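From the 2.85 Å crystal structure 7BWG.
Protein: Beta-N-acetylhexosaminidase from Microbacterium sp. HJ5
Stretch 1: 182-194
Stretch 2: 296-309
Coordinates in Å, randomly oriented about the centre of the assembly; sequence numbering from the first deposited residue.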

# COMPACT_ATOMS: atom_id res chain seq x y z
N GLY A 182 -0.62 17.73 16.87
CA GLY A 182 -0.72 17.86 15.43
C GLY A 182 -0.86 16.55 14.69
O GLY A 182 -0.57 15.48 15.23
N TRP A 183 -1.33 16.62 13.44
CA TRP A 183 -1.43 15.47 12.55
C TRP A 183 -0.53 15.74 11.35
O TRP A 183 -0.70 16.76 10.66
CB TRP A 183 -2.88 15.25 12.11
CG TRP A 183 -3.05 14.11 11.16
CD1 TRP A 183 -2.83 14.12 9.82
CD2 TRP A 183 -3.48 12.78 11.48
NE1 TRP A 183 -3.09 12.89 9.28
CE2 TRP A 183 -3.50 12.05 10.28
CE3 TRP A 183 -3.86 12.15 12.67
CZ2 TRP A 183 -3.87 10.70 10.24
CZ3 TRP A 183 -4.22 10.82 12.62
CH2 TRP A 183 -4.23 10.11 11.41
N ARG A 184 0.41 14.84 11.08
CA ARG A 184 1.52 15.15 10.20
C ARG A 184 1.54 14.40 8.87
O ARG A 184 2.38 14.72 8.02
CB ARG A 184 2.85 14.88 10.93
CG ARG A 184 3.03 15.70 12.20
CD ARG A 184 2.72 17.16 11.96
NE ARG A 184 2.85 17.97 13.17
CZ ARG A 184 2.32 19.18 13.32
NH1 ARG A 184 1.62 19.73 12.33
NH2 ARG A 184 2.50 19.85 14.45
N ILE A 185 0.66 13.43 8.65
CA ILE A 185 0.64 12.68 7.40
C ILE A 185 -0.64 13.00 6.63
O ILE A 185 -1.71 13.17 7.22
CB ILE A 185 0.79 11.16 7.62
CG1 ILE A 185 1.14 10.47 6.30
CG2 ILE A 185 -0.47 10.56 8.24
CD1 ILE A 185 1.81 9.13 6.45
N GLU A 186 -0.51 13.11 5.31
CA GLU A 186 -1.60 13.54 4.44
C GLU A 186 -2.41 12.32 4.00
O GLU A 186 -1.95 11.53 3.16
CB GLU A 186 -1.07 14.31 3.24
CG GLU A 186 -2.15 14.74 2.26
CD GLU A 186 -1.61 15.64 1.16
OE1 GLU A 186 -1.20 15.12 0.10
OE2 GLU A 186 -1.59 16.87 1.36
N LEU A 187 -3.60 12.17 4.55
CA LEU A 187 -4.56 11.17 4.11
C LEU A 187 -5.65 11.84 3.28
O LEU A 187 -5.99 13.01 3.49
CB LEU A 187 -5.19 10.44 5.30
N HIS A 188 -6.19 11.09 2.32
CA HIS A 188 -7.28 11.59 1.48
C HIS A 188 -8.62 10.95 1.79
O HIS A 188 -9.66 11.54 1.46
CB HIS A 188 -6.94 11.39 -0.00
CG HIS A 188 -5.79 12.22 -0.48
ND1 HIS A 188 -5.27 12.12 -1.75
CD2 HIS A 188 -5.05 13.17 0.16
CE1 HIS A 188 -4.27 12.97 -1.88
NE2 HIS A 188 -4.11 13.62 -0.74
N SER A 189 -8.64 9.77 2.41
CA SER A 189 -9.89 9.23 2.94
C SER A 189 -10.37 10.04 4.14
O SER A 189 -11.58 10.12 4.39
CB SER A 189 -9.71 7.76 3.32
OG SER A 189 -8.68 7.60 4.28
N ARG A 190 -9.44 10.64 4.88
CA ARG A 190 -9.74 11.59 5.95
C ARG A 190 -8.97 12.86 5.64
O ARG A 190 -7.94 13.16 6.27
CB ARG A 190 -9.36 11.03 7.32
CG ARG A 190 -10.21 9.85 7.77
N PRO A 191 -9.44 13.65 4.66
CA PRO A 191 -8.63 14.78 4.18
C PRO A 191 -8.68 16.00 5.08
O PRO A 191 -7.77 16.84 4.99
CB PRO A 191 -9.24 15.09 2.80
CG PRO A 191 -10.63 14.50 2.83
CD PRO A 191 -10.77 13.61 4.04
N GLU A 192 -9.70 16.14 5.92
CA GLU A 192 -9.78 17.30 6.80
C GLU A 192 -8.73 17.25 7.90
O GLU A 192 -8.46 18.29 8.52
CB GLU A 192 -11.18 17.42 7.40
CG GLU A 192 -11.54 16.36 8.43
CD GLU A 192 -11.91 15.03 7.82
OE1 GLU A 192 -12.20 14.99 6.60
OE2 GLU A 192 -11.92 14.02 8.55
N LEU A 193 -8.14 16.08 8.16
CA LEU A 193 -7.10 15.97 9.18
C LEU A 193 -5.94 16.92 8.90
O LEU A 193 -5.67 17.84 9.67
CB LEU A 193 -6.61 14.52 9.27
CG LEU A 193 -7.42 13.58 10.17
CD1 LEU A 193 -7.05 12.13 9.90
CD2 LEU A 193 -7.20 13.93 11.63
N THR A 194 -5.26 16.73 7.77
CA THR A 194 -4.18 17.64 7.40
C THR A 194 -4.70 19.04 7.10
O THR A 194 -3.90 19.99 7.08
CB THR A 194 -3.42 17.11 6.19
OG1 THR A 194 -4.32 16.46 5.29
CG2 THR A 194 -2.35 16.14 6.64
N ASP A 296 -14.39 2.84 12.03
CA ASP A 296 -14.43 3.16 10.60
C ASP A 296 -13.49 4.30 10.27
O ASP A 296 -13.02 4.43 9.13
CB ASP A 296 -15.86 3.52 10.18
CG ASP A 296 -16.70 2.29 9.91
OD1 ASP A 296 -17.30 1.77 10.87
OD2 ASP A 296 -16.76 1.86 8.74
N PHE A 297 -13.19 5.13 11.26
CA PHE A 297 -12.17 6.15 11.09
C PHE A 297 -10.78 5.54 11.06
O PHE A 297 -9.96 5.85 10.19
CB PHE A 297 -12.27 7.18 12.20
CG PHE A 297 -11.01 7.94 12.41
CD1 PHE A 297 -10.18 7.64 13.48
CD2 PHE A 297 -10.63 8.92 11.52
CE1 PHE A 297 -9.00 8.33 13.66
CE2 PHE A 297 -9.46 9.62 11.69
CZ PHE A 297 -8.64 9.32 12.76
N ALA A 298 -10.47 4.69 12.05
CA ALA A 298 -9.16 4.07 12.14
C ALA A 298 -8.90 3.13 10.96
O ALA A 298 -7.76 3.03 10.49
CB ALA A 298 -9.02 3.31 13.46
N ALA A 299 -9.94 2.44 10.48
CA ALA A 299 -9.75 1.56 9.33
C ALA A 299 -9.41 2.36 8.07
O ALA A 299 -8.56 1.93 7.28
CB ALA A 299 -11.01 0.72 9.10
N ASP A 300 -10.05 3.51 7.88
CA ASP A 300 -9.76 4.33 6.71
C ASP A 300 -8.35 4.91 6.77
O ASP A 300 -7.64 4.92 5.76
CB ASP A 300 -10.79 5.45 6.60
N VAL A 301 -7.93 5.39 7.94
CA VAL A 301 -6.61 5.98 8.07
C VAL A 301 -5.53 4.90 7.97
O VAL A 301 -4.55 5.05 7.23
CB VAL A 301 -6.50 6.77 9.38
CG1 VAL A 301 -5.07 7.26 9.59
CG2 VAL A 301 -7.46 7.94 9.37
N PHE A 302 -5.70 3.80 8.71
CA PHE A 302 -4.70 2.74 8.68
C PHE A 302 -4.71 2.00 7.35
O PHE A 302 -3.66 1.51 6.91
CB PHE A 302 -4.93 1.77 9.84
CG PHE A 302 -4.26 2.20 11.12
CD1 PHE A 302 -2.91 2.51 11.14
CD2 PHE A 302 -4.99 2.29 12.29
CE1 PHE A 302 -2.30 2.90 12.32
CE2 PHE A 302 -4.38 2.69 13.47
CZ PHE A 302 -3.04 2.99 13.48
N GLY A 303 -5.87 1.90 6.70
CA GLY A 303 -5.91 1.30 5.37
C GLY A 303 -5.17 2.13 4.34
O GLY A 303 -4.41 1.60 3.53
N GLU A 304 -5.38 3.45 4.37
CA GLU A 304 -4.65 4.33 3.47
C GLU A 304 -3.18 4.40 3.86
O GLU A 304 -2.30 4.50 2.99
CB GLU A 304 -5.28 5.72 3.47
CG GLU A 304 -4.58 6.72 2.56
CD GLU A 304 -5.53 7.75 1.98
OE1 GLU A 304 -5.09 8.89 1.74
OE2 GLU A 304 -6.71 7.41 1.77
N LEU A 305 -2.89 4.35 5.16
CA LEU A 305 -1.51 4.40 5.63
C LEU A 305 -0.73 3.19 5.13
O LEU A 305 0.38 3.33 4.60
CB LEU A 305 -1.47 4.47 7.15
CG LEU A 305 -0.28 5.19 7.80
CD1 LEU A 305 -0.52 6.69 7.82
CD2 LEU A 305 -0.03 4.66 9.20
N ALA A 306 -1.30 1.99 5.29
CA ALA A 306 -0.60 0.77 4.89
C ALA A 306 -0.23 0.79 3.42
O ALA A 306 0.82 0.27 3.02
CB ALA A 306 -1.45 -0.46 5.21
N GLY A 307 -1.08 1.38 2.58
CA GLY A 307 -0.78 1.48 1.16
C GLY A 307 0.42 2.34 0.85
O GLY A 307 1.04 2.17 -0.21
N MET A 308 0.78 3.25 1.74
CA MET A 308 1.91 4.15 1.53
C MET A 308 3.22 3.61 2.09
O MET A 308 4.28 4.17 1.80
CB MET A 308 1.62 5.52 2.16
CG MET A 308 0.32 6.15 1.70
SD MET A 308 0.11 7.84 2.32
CE MET A 308 -0.79 7.54 3.83
N THR A 309 3.18 2.54 2.88
CA THR A 309 4.38 2.01 3.53
C THR A 309 4.67 0.60 3.03
O THR A 309 3.92 -0.34 3.36
CB THR A 309 4.22 1.99 5.05
OG1 THR A 309 3.60 0.77 5.46
CG2 THR A 309 3.35 3.15 5.49

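The contact is organised around one carboxylate. Glu304, on a helix, reaches into the loop of the first stretch and accepts two consecutive backbone amides, one on each oxygen: His188 N donates to Glu304 OE1 at 2.5 Å, nearly straight at 167°, and Ser189 N donates to Glu304 OE2 at 3.1 Å with a more bent angle of 142°. The two N-H groups point to the same carboxylate, with His188 at phi/psi -108/-22 and Ser189 at -70/-29. The first bond is very short, a value to be read with some caution at 2.85 Å resolution.

Ser189 adds a side-chain hydroxyl to the same site. With chi1 in the p well, its OG lies 3.2 Å from both Glu304 OE2 and Asp300 O, within weak hydrogen-bonding reach of each. Asp300 O also accepts the helical amide of Glu304, N to O 3.0 Å, so the serine approaches a carbonyl already in use within the helix. This is also where the backbones draw near, with Ser189 CA 6.2 Å from Asp300 CA. On the loop side, the His188 ring turns back to its own stretch, where NE2 makes a weak hydrogen bond to Glu186 OE1 at 3.4 Å.

Apolar contacts lie on both sides of this polar centre. Toward the end of the helix, Ile185 CD1 packs against Leu305 CD1 at 3.6 Å and Met308 CE at 4.0 Å. Earlier along the helix, Leu193 CD1 meets the edge of the Phe297 ring, 3.9 Å from CE2, while Arg190 CG lies 3.7 Å from Val301 CG2; the arginine is modelled only as far as CG, so its charged end cannot be placed.

Val301 links several of these neighbours. Its CG1 sits 3.5 Å from Trp183 CH2, at the indole edge and near the ring plane, and its CG2 is 4.2 Å from Leu193 CD1. The indole is held in its own stretch by a very short hydrogen bond from Trp183 NE1 to Ile185 O, 2.5 Å.

The helix residues involved, Phe297, Asp300, Val301, Glu304, Leu305 and Met308, follow three- and four-residue spacing, so one helical face carries the whole contact. The rule is compact: a buried acid pairs with the loop's amides, and aliphatic and aromatic groups pack around it.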